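Local coordinates for Alr1585 protein (Nostoc sp., PDB 5C2I), which is a haem-containing DyP-type peroxidase, which probably uses hydrogen peroxide to oxidise dyes and related substrates, at residues G37-H45 against E183-Q191; I113-M121 against S391-F399. The protein carries 1 engineered substitution. All coordinates share one frame; numbering follows the deposited sequence.

From the N terminus, the chain enters strand 42-50, passes helix 117-121, and returns through strand 177-189, where contact 1 closes a loop of 137 residues within the first antiparallel sheet. Contact 2 starts inside that loop, at I113-M121, and ends far beyond it, at S391-F399, spanning 269 residues; the two loops therefore cross. Of the two alpha+beta halves of this dye-decolorizing peroxidase, contact 1 pairs strands inside the first, whereas contact 2 ties the first half to the turn between strand 383-390 and helix 397-405 of the second. The contacts lie about 26 Å apart, centre to centre, without touching.

Contact 1. Residues G37-H45 against E183-Q191; sequences GHGRDHSVH and EDGFILRNQ
H45 and E183 close the tight end of this antiparallel strand pair with two backbone bonds, H45 N to E183 O at 2.9 Å, almost straight at 173°, and E183 N to H45 O at 3.0 Å. Their CB atoms meet on one face of the sheet, while the polar ends diverge, H45 ND1 to the hydroxyl of Y256 and E183 OE2 to H181 and K258. Next, S43 N bonds G185 O at 3.0 Å, while the return bond from G185 N is bent and weak. S43 OG, turned between its backbone N and carbonyl carbon (chi1 64°), rests 3.7 Å from G185 CA, where a beta carbon would clash with it. Strands 42-50 and 177-189 are central neighbours in the antiparallel sheet of the first ferredoxin-like half of the DyP fold. Over the other face V44 and D184 run alongside each other, V44 CG2 3.5 Å from D184 OD2, and helix 159-176 packs there, joined by N167 of the second subunit, which bonds D184 OD1. Toward D41 the pairing gives way to water: one molecule links D41 O with I187 N, and another joins G185 O to H42 ND1, 2.7 Å away in the imidazole plane. Last comes a weak salt bridge, R189 NH2 reaching D41 OD1 at 3.5 Å from the guanidinium edge, the two planes 89° apart, while R189 NH1 bonds G193 O.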
loop_
_atom_site.group_PDB
_atom_site.type_symbol
_atom_site.label_atom_id
_atom_site.label_comp_id
_atom_site.label_asym_id
_atom_site.label_seq_id
_atom_site.Cartn_x
_atom_site.Cartn_y
_atom_site.Cartn_z
ATOM N N GLY A 37 -26.770 8.077 2.760
ATOM C CA GLY A 37 -26.231 6.730 2.513
ATOM C C GLY A 37 -25.449 6.169 3.688
ATOM O O GLY A 37 -24.817 6.913 4.434
ATOM N N HIS A 38 -25.525 4.853 3.885
ATOM C CA HIS A 38 -24.830 4.225 5.037
ATOM C C HIS A 38 -23.305 4.410 4.978
ATOM O O HIS A 38 -22.661 4.366 6.011
ATOM C CB HIS A 38 -25.223 2.746 5.238
ATOM C CG HIS A 38 -24.879 1.835 4.096
ATOM N ND1 HIS A 38 -23.575 1.557 3.730
ATOM C CD2 HIS A 38 -25.663 1.074 3.296
ATOM C CE1 HIS A 38 -23.577 0.693 2.731
ATOM N NE2 HIS A 38 -24.832 0.380 2.448
ATOM N N GLY A 39 -22.768 4.620 3.793
ATOM C CA GLY A 39 -21.336 4.881 3.600
ATOM C C GLY A 39 -20.350 3.756 3.925
ATOM O O GLY A 39 -19.164 4.015 4.109
ATOM N N ARG A 40 -20.832 2.525 4.095
ATOM C CA ARG A 40 -19.948 1.404 4.436
ATOM C C ARG A 40 -19.383 0.819 3.152
ATOM O O ARG A 40 -20.037 0.820 2.096
ATOM C CB ARG A 40 -20.674 0.313 5.242
ATOM C CG ARG A 40 -21.474 0.778 6.474
ATOM C CD ARG A 40 -20.655 1.421 7.592
ATOM N NE ARG A 40 -21.595 1.779 8.682
ATOM C CZ ARG A 40 -21.802 1.097 9.803
ATOM N NH1 ARG A 40 -21.111 -0.004 10.126
ATOM N NH2 ARG A 40 -22.755 1.491 10.638
ATOM N N ASP A 41 -18.188 0.272 3.253
ATOM C CA ASP A 41 -17.477 -0.229 2.068
ATOM C C ASP A 41 -17.961 -1.576 1.526
ATOM O O ASP A 41 -17.697 -1.906 0.384
ATOM C CB ASP A 41 -15.995 -0.362 2.384
ATOM C CG ASP A 41 -15.287 0.973 2.327
ATOM O OD1 ASP A 41 -15.611 1.783 1.402
ATOM O OD2 ASP A 41 -14.414 1.175 3.206
ATOM N N HIS A 42 -18.666 -2.324 2.336
ATOM C CA HIS A 42 -19.104 -3.664 1.939
ATOM C C HIS A 42 -20.543 -3.870 2.380
ATOM O O HIS A 42 -20.963 -3.383 3.433
ATOM C CB HIS A 42 -18.227 -4.727 2.578
ATOM C CG HIS A 42 -16.814 -4.676 2.133
ATOM N ND1 HIS A 42 -16.394 -5.239 0.943
ATOM C CD2 HIS A 42 -15.726 -4.088 2.684
ATOM C CE1 HIS A 42 -15.110 -4.970 0.767
ATOM N NE2 HIS A 42 -14.679 -4.281 1.814
ATOM N N SER A 43 -21.290 -4.602 1.573
ATOM C CA SER A 43 -22.623 -4.928 1.962
ATOM C C SER A 43 -23.008 -6.314 1.488
ATOM O O SER A 43 -22.356 -6.897 0.594
ATOM C CB SER A 43 -23.577 -3.886 1.430
ATOM O OG SER A 43 -23.554 -3.914 0.058
ATOM N N VAL A 44 -24.007 -6.847 2.167
ATOM C CA VAL A 44 -24.608 -8.134 1.788
ATOM C C VAL A 44 -26.086 -7.878 1.597
ATOM O O VAL A 44 -26.744 -7.242 2.446
ATOM C CB VAL A 44 -24.356 -9.222 2.840
ATOM C CG1 VAL A 44 -25.079 -10.519 2.502
ATOM C CG2 VAL A 44 -22.846 -9.475 3.024
ATOM N N HIS A 45 -26.601 -8.379 0.486
ATOM C CA HIS A 45 -28.011 -8.292 0.147
ATOM C C HIS A 45 -28.567 -9.706 0.125
ATOM O O HIS A 45 -28.101 -10.531 -0.665
ATOM C CB HIS A 45 -28.176 -7.675 -1.246
ATOM C CG HIS A 45 -27.675 -6.275 -1.353
ATOM N ND1 HIS A 45 -27.456 -5.675 -2.572
ATOM C CD2 HIS A 45 -27.298 -5.374 -0.411
ATOM C CE1 HIS A 45 -27.015 -4.445 -2.371
ATOM N NE2 HIS A 45 -26.896 -4.248 -1.072
ATOM N N GLU A 183 -26.272 -11.047 -2.968
ATOM C CA GLU A 183 -25.182 -10.256 -3.506
ATOM C C GLU A 183 -24.245 -9.802 -2.379
ATOM O O GLU A 183 -24.667 -9.614 -1.219
ATOM C CB GLU A 183 -25.705 -9.042 -4.268
ATOM C CG GLU A 183 -26.588 -9.355 -5.489
ATOM C CD GLU A 183 -25.839 -9.926 -6.679
ATOM O OE1 GLU A 183 -24.585 -9.852 -6.754
ATOM O OE2 GLU A 183 -26.541 -10.472 -7.579
ATOM N N ASP A 184 -22.979 -9.592 -2.753
ATOM C CA ASP A 184 -21.977 -8.998 -1.891
ATOM C C ASP A 184 -21.462 -7.752 -2.612
ATOM O O ASP A 184 -20.606 -7.838 -3.482
ATOM C CB ASP A 184 -20.832 -9.979 -1.642
ATOM C CG ASP A 184 -21.213 -11.075 -0.657
ATOM O OD1 ASP A 184 -21.860 -12.087 -1.071
ATOM O OD2 ASP A 184 -20.907 -10.891 0.545
ATOM N N GLY A 185 -22.049 -6.621 -2.264
ATOM C CA GLY A 185 -21.730 -5.344 -2.870
ATOM C C GLY A 185 -20.464 -4.751 -2.313
ATOM O O GLY A 185 -20.074 -4.996 -1.167
ATOM N N PHE A 186 -19.791 -3.979 -3.153
ATOM C CA PHE A 186 -18.567 -3.303 -2.757
ATOM C C PHE A 186 -18.433 -1.975 -3.492
ATOM O O PHE A 186 -19.154 -1.708 -4.465
ATOM C CB PHE A 186 -17.341 -4.187 -3.008
ATOM C CG PHE A 186 -17.140 -4.558 -4.445
ATOM C CD1 PHE A 186 -16.375 -3.747 -5.282
ATOM C CD2 PHE A 186 -17.711 -5.677 -4.956
ATOM C CE1 PHE A 186 -16.194 -4.095 -6.616
ATOM C CE2 PHE A 186 -17.528 -6.035 -6.293
ATOM C CZ PHE A 186 -16.772 -5.233 -7.112
ATOM N N ILE A 187 -17.481 -1.173 -3.050
ATOM C CA ILE A 187 -17.236 0.145 -3.630
ATOM C C ILE A 187 -16.001 0.070 -4.474
ATOM O O ILE A 187 -14.906 -0.240 -4.002
ATOM C CB ILE A 187 -17.034 1.225 -2.531
ATOM C CG1 ILE A 187 -18.216 1.276 -1.573
ATOM C CG2 ILE A 187 -16.782 2.601 -3.136
ATOM C CD1 ILE A 187 -19.563 1.600 -2.155
ATOM N N LEU A 188 -16.181 0.294 -5.757
ATOM C CA LEU A 188 -15.119 0.396 -6.707
ATOM C C LEU A 188 -14.524 1.799 -6.704
ATOM O O LEU A 188 -15.254 2.762 -6.613
ATOM C CB LEU A 188 -15.713 0.052 -8.067
ATOM C CG LEU A 188 -14.843 -0.329 -9.221
ATOM C CD1 LEU A 188 -14.103 -1.623 -8.927
ATOM C CD2 LEU A 188 -15.756 -0.523 -10.429
ATOM N N ARG A 189 -13.200 1.866 -6.722
ATOM C CA ARG A 189 -12.458 3.129 -6.741
ATOM C C ARG A 189 -11.409 3.148 -7.820
ATOM O O ARG A 189 -10.887 2.117 -8.214
ATOM C CB ARG A 189 -11.764 3.398 -5.421
ATOM C CG ARG A 189 -12.742 3.702 -4.327
ATOM C CD ARG A 189 -12.021 3.909 -3.014
ATOM N NE ARG A 189 -12.997 3.812 -1.942
ATOM C CZ ARG A 189 -13.716 4.803 -1.460
ATOM N NH1 ARG A 189 -13.557 6.046 -1.903
ATOM N NH2 ARG A 189 -14.569 4.533 -0.480
ATOM N N ASN A 190 -11.138 4.332 -8.341
ATOM C CA ASN A 190 -10.074 4.492 -9.315
ATOM C C ASN A 190 -8.775 4.801 -8.571
ATOM O O ASN A 190 -8.765 4.932 -7.346
ATOM C CB ASN A 190 -10.420 5.556 -10.367
ATOM C CG ASN A 190 -10.585 6.950 -9.772
ATOM O OD1 ASN A 190 -10.159 7.240 -8.650
ATOM N ND2 ASN A 190 -11.232 7.823 -10.543
ATOM N N GLN A 191 -7.693 4.932 -9.304
ATOM C CA GLN A 191 -6.396 5.138 -8.648
ATOM C C GLN A 191 -6.324 6.461 -7.871
ATOM O O GLN A 191 -5.593 6.561 -6.912
ATOM C CB GLN A 191 -5.231 4.957 -9.636
ATOM C CG GLN A 191 -4.424 6.208 -9.914
ATOM C CD GLN A 191 -3.326 5.991 -10.944
ATOM O OE1 GLN A 191 -2.979 4.851 -11.267
ATOM N NE2 GLN A 191 -2.778 7.086 -11.478
HETATM O O HOH W 1 -15.329 -1.740 -1.138
HETATM O O HOH W 2 -18.145 -6.811 -0.379
HETATM O O HOH W 3 -20.055 -8.239 1.137
#

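Contact 2. Residues I113-M121 against S391-F399; sequences IPGDKPFRM and SNIENQFNF. With EDO (1,2-ethanediol), chain G.
D116 sits at the N-cap of helix 117-121 and faces the turn at N392-I393, its CA 6.4 Å from N392 CA. The carboxylate reaches both ways because chi1 (179°) swings CG away from the backbone N. OD1 caps the helix, accepting from F119 N at 2.9 Å on its anti lone pair; OD2 takes the I393 N-H, also at 2.9 Å, on the syn side but 30° out of the carboxylate plane. A water bridges OD2 to S391 O. This capping aspartate thus joins a helix start in the first DyP half to the turn leading into helix 397-405 in the second, where F397 touches the haem. Replacing D116 with an alanine is likely to strip F119 N and I393 N of the carboxylate whose two oxygens they use, and to let the turn shift from the helix. Beside the polar link, I393 lies across the D116 side chain, nearly perpendicular, CD1 3.4 Å from OD1, while its CG2 packs on P118 CB at 3.7 Å. P118 CG also lies 3.7 Å from N398 ND2, whose side chain runs antiparallel to the proline ring and bonds Y455 through OD1. Within the turn, N392 OD1 accepts from N395 N in an Asx motif.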
loop_
_atom_site.group_PDB
_atom_site.type_symbol
_atom_site.label_atom_id
_atom_site.label_comp_id
_atom_site.label_asym_id
_atom_site.label_seq_id
_atom_site.Cartn_x
_atom_site.Cartn_y
_atom_site.Cartn_z
ATOM N N ILE A 113 -51.608 -2.054 2.749
ATOM C CA ILE A 113 -50.351 -2.249 2.032
ATOM C C ILE A 113 -49.985 -0.889 1.435
ATOM O O ILE A 113 -50.842 -0.190 0.938
ATOM C CB ILE A 113 -50.507 -3.361 0.973
ATOM C CG1 ILE A 113 -50.768 -4.706 1.709
ATOM C CG2 ILE A 113 -49.304 -3.445 0.023
ATOM C CD1 ILE A 113 -50.992 -5.892 0.806
ATOM N N PRO A 114 -48.702 -0.512 1.485
ATOM C CA PRO A 114 -48.301 0.734 0.839
ATOM C C PRO A 114 -48.919 0.914 -0.542
ATOM O O PRO A 114 -48.968 -0.044 -1.341
ATOM C CB PRO A 114 -46.753 0.644 0.819
ATOM C CG PRO A 114 -46.445 -0.172 2.058
ATOM C CD PRO A 114 -47.547 -1.206 2.096
ATOM N N GLY A 115 -49.368 2.140 -0.813
ATOM C CA GLY A 115 -50.205 2.421 -1.953
ATOM C C GLY A 115 -49.563 2.636 -3.308
ATOM O O GLY A 115 -50.276 2.656 -4.310
ATOM N N ASP A 116 -48.248 2.770 -3.379
ATOM C CA ASP A 116 -47.578 3.086 -4.663
ATOM C C ASP A 116 -47.909 2.056 -5.718
ATOM O O ASP A 116 -47.792 0.844 -5.474
ATOM C CB ASP A 116 -46.067 3.190 -4.428
ATOM C CG ASP A 116 -45.288 3.478 -5.690
ATOM O OD1 ASP A 116 -44.917 2.522 -6.388
ATOM O OD2 ASP A 116 -45.082 4.668 -5.980
ATOM N N LYS A 117 -48.350 2.486 -6.909
ATOM C CA LYS A 117 -48.858 1.496 -7.898
ATOM C C LYS A 117 -47.779 0.563 -8.467
ATOM O O LYS A 117 -47.992 -0.659 -8.532
ATOM C CB LYS A 117 -49.658 2.170 -9.032
ATOM C CG LYS A 117 -50.989 2.754 -8.631
ATOM C CD LYS A 117 -51.668 3.367 -9.864
ATOM C CE LYS A 117 -53.136 3.680 -9.637
ATOM N NZ LYS A 117 -53.380 4.262 -8.289
ATOM N N PRO A 118 -46.614 1.101 -8.877
ATOM C CA PRO A 118 -45.591 0.185 -9.358
ATOM C C PRO A 118 -45.193 -0.807 -8.256
ATOM O O PRO A 118 -45.004 -1.999 -8.537
ATOM C CB PRO A 118 -44.436 1.125 -9.714
ATOM C CG PRO A 118 -45.156 2.378 -10.173
ATOM C CD PRO A 118 -46.332 2.493 -9.263
ATOM N N PHE A 119 -45.047 -0.318 -7.039
ATOM C CA PHE A 119 -44.684 -1.200 -5.897
ATOM C C PHE A 119 -45.690 -2.350 -5.784
ATOM O O PHE A 119 -45.290 -3.506 -5.671
ATOM C CB PHE A 119 -44.626 -0.372 -4.598
ATOM C CG PHE A 119 -44.723 -1.199 -3.353
ATOM C CD1 PHE A 119 -43.626 -1.854 -2.876
ATOM C CD2 PHE A 119 -45.939 -1.363 -2.707
ATOM C CE1 PHE A 119 -43.708 -2.615 -1.705
ATOM C CE2 PHE A 119 -46.035 -2.105 -1.538
ATOM C CZ PHE A 119 -44.926 -2.754 -1.046
ATOM N N ARG A 120 -46.980 -2.034 -5.895
ATOM C CA ARG A 120 -48.027 -3.084 -5.844
ATOM C C ARG A 120 -48.015 -4.032 -7.027
ATOM O O ARG A 120 -48.227 -5.243 -6.886
ATOM C CB ARG A 120 -49.379 -2.474 -5.725
ATOM C CG ARG A 120 -49.581 -1.818 -4.381
ATOM C CD ARG A 120 -51.015 -1.395 -4.258
ATOM N NE ARG A 120 -51.295 -1.076 -2.892
ATOM C CZ ARG A 120 -52.486 -1.011 -2.367
ATOM N NH1 ARG A 120 -53.549 -1.197 -3.103
ATOM N NH2 ARG A 120 -52.585 -0.691 -1.109
ATOM N N MET A 121 -47.712 -3.510 -8.184
ATOM C CA MET A 121 -47.677 -4.336 -9.377
ATOM C C MET A 121 -46.490 -5.310 -9.349
ATOM O O MET A 121 -46.597 -6.426 -9.828
ATOM C CB MET A 121 -47.640 -3.430 -10.614
ATOM C CG MET A 121 -48.965 -2.701 -10.815
ATOM S SD MET A 121 -48.809 -1.287 -11.902
ATOM C CE MET A 121 -49.049 -2.085 -13.523
ATOM N N SER A 391 -40.444 8.773 -2.986
ATOM C CA SER A 391 -41.761 8.659 -2.397
ATOM C C SER A 391 -42.820 8.140 -3.393
ATOM O O SER A 391 -43.924 7.769 -2.982
ATOM C CB SER A 391 -42.218 9.995 -1.837
ATOM O OG SER A 391 -42.270 10.979 -2.852
ATOM N N ASN A 392 -42.497 8.157 -4.685
ATOM C CA ASN A 392 -43.445 7.809 -5.737
ATOM C C ASN A 392 -42.689 7.217 -6.925
ATOM O O ASN A 392 -42.028 7.953 -7.686
ATOM C CB ASN A 392 -44.260 9.049 -6.163
ATOM C CG ASN A 392 -45.355 8.731 -7.171
ATOM O OD1 ASN A 392 -45.197 7.924 -8.050
ATOM N ND2 ASN A 392 -46.446 9.427 -7.074
ATOM N N ILE A 393 -42.765 5.915 -7.081
ATOM C CA ILE A 393 -41.989 5.239 -8.125
ATOM C C ILE A 393 -42.478 5.652 -9.493
ATOM O O ILE A 393 -41.659 5.868 -10.414
ATOM C CB ILE A 393 -42.025 3.678 -7.981
ATOM C CG1 ILE A 393 -41.363 3.268 -6.654
ATOM C CG2 ILE A 393 -41.335 2.989 -9.140
ATOM C CD1 ILE A 393 -41.554 1.799 -6.312
ATOM N N GLU A 394 -43.782 5.755 -9.658
ATOM C CA GLU A 394 -44.334 6.159 -10.946
ATOM C C GLU A 394 -43.791 7.514 -11.423
ATOM O O GLU A 394 -43.453 7.683 -12.628
ATOM C CB GLU A 394 -45.858 6.184 -10.906
ATOM C CG GLU A 394 -46.536 6.569 -12.188
ATOM C CD GLU A 394 -48.051 6.442 -12.013
ATOM O OE1 GLU A 394 -48.547 5.301 -11.996
ATOM O OE2 GLU A 394 -48.728 7.475 -11.799
ATOM N N ASN A 395 -43.671 8.438 -10.491
ATOM C CA ASN A 395 -43.229 9.787 -10.787
ATOM C C ASN A 395 -41.707 10.012 -10.715
ATOM O O ASN A 395 -41.197 11.026 -11.198
ATOM C CB ASN A 395 -43.890 10.759 -9.835
ATOM C CG ASN A 395 -43.746 12.194 -10.323
ATOM O OD1 ASN A 395 -44.176 12.514 -11.403
ATOM N ND2 ASN A 395 -43.110 13.041 -9.529
ATOM N N GLN A 396 -40.970 9.049 -10.166
ATOM C CA GLN A 396 -39.517 9.197 -9.980
ATOM C C GLN A 396 -38.764 8.155 -10.818
ATOM O O GLN A 396 -38.678 8.349 -12.017
ATOM C CB GLN A 396 -39.161 9.287 -8.472
ATOM C CG GLN A 396 -39.789 10.574 -7.924
ATOM C CD GLN A 396 -39.753 10.747 -6.412
ATOM O OE1 GLN A 396 -40.703 10.395 -5.705
ATOM N NE2 GLN A 396 -38.649 11.267 -5.910
ATOM N N PHE A 397 -38.273 7.050 -10.265
ATOM C CA PHE A 397 -37.528 6.115 -11.104
ATOM C C PHE A 397 -38.250 5.747 -12.425
ATOM O O PHE A 397 -37.623 5.764 -13.491
ATOM C CB PHE A 397 -37.119 4.829 -10.394
ATOM C CG PHE A 397 -36.576 3.815 -11.327
ATOM C CD1 PHE A 397 -35.255 3.887 -11.751
ATOM C CD2 PHE A 397 -37.386 2.830 -11.865
ATOM C CE1 PHE A 397 -34.779 2.982 -12.715
ATOM C CE2 PHE A 397 -36.907 1.941 -12.793
ATOM C CZ PHE A 397 -35.596 2.018 -13.218
ATOM N N ASN A 398 -39.500 5.280 -12.353
ATOM C CA ASN A 398 -40.154 4.809 -13.577
ATOM C C ASN A 398 -40.268 5.921 -14.615
ATOM O O ASN A 398 -40.148 5.670 -15.830
ATOM C CB ASN A 398 -41.541 4.215 -13.313
ATOM C CG ASN A 398 -41.498 2.769 -12.844
ATOM O OD1 ASN A 398 -40.471 2.262 -12.404
ATOM N ND2 ASN A 398 -42.637 2.110 -12.917
ATOM N N PHE A 399 -40.568 7.123 -14.133
ATOM C CA PHE A 399 -40.671 8.321 -14.974
ATOM C C PHE A 399 -39.337 8.627 -15.652
ATOM O O PHE A 399 -39.288 8.821 -16.852
ATOM C CB PHE A 399 -41.142 9.495 -14.126
ATOM C CG PHE A 399 -41.634 10.668 -14.911
ATOM C CD1 PHE A 399 -40.735 11.595 -15.444
ATOM C CD2 PHE A 399 -43.003 10.893 -15.067
ATOM C CE1 PHE A 399 -41.198 12.693 -16.163
ATOM C CE2 PHE A 399 -43.460 12.006 -15.756
ATOM C CZ PHE A 399 -42.556 12.889 -16.348
HETATM C C1 EDO G . -43.209 12.946 -5.645
HETATM O O1 EDO G . -42.815 11.992 -6.639
HETATM C C2 EDO G . -42.579 14.334 -5.772
HETATM O O2 EDO G . -41.156 14.377 -5.850
HETATM O O HOH W 4 -46.376 6.552 -4.115
#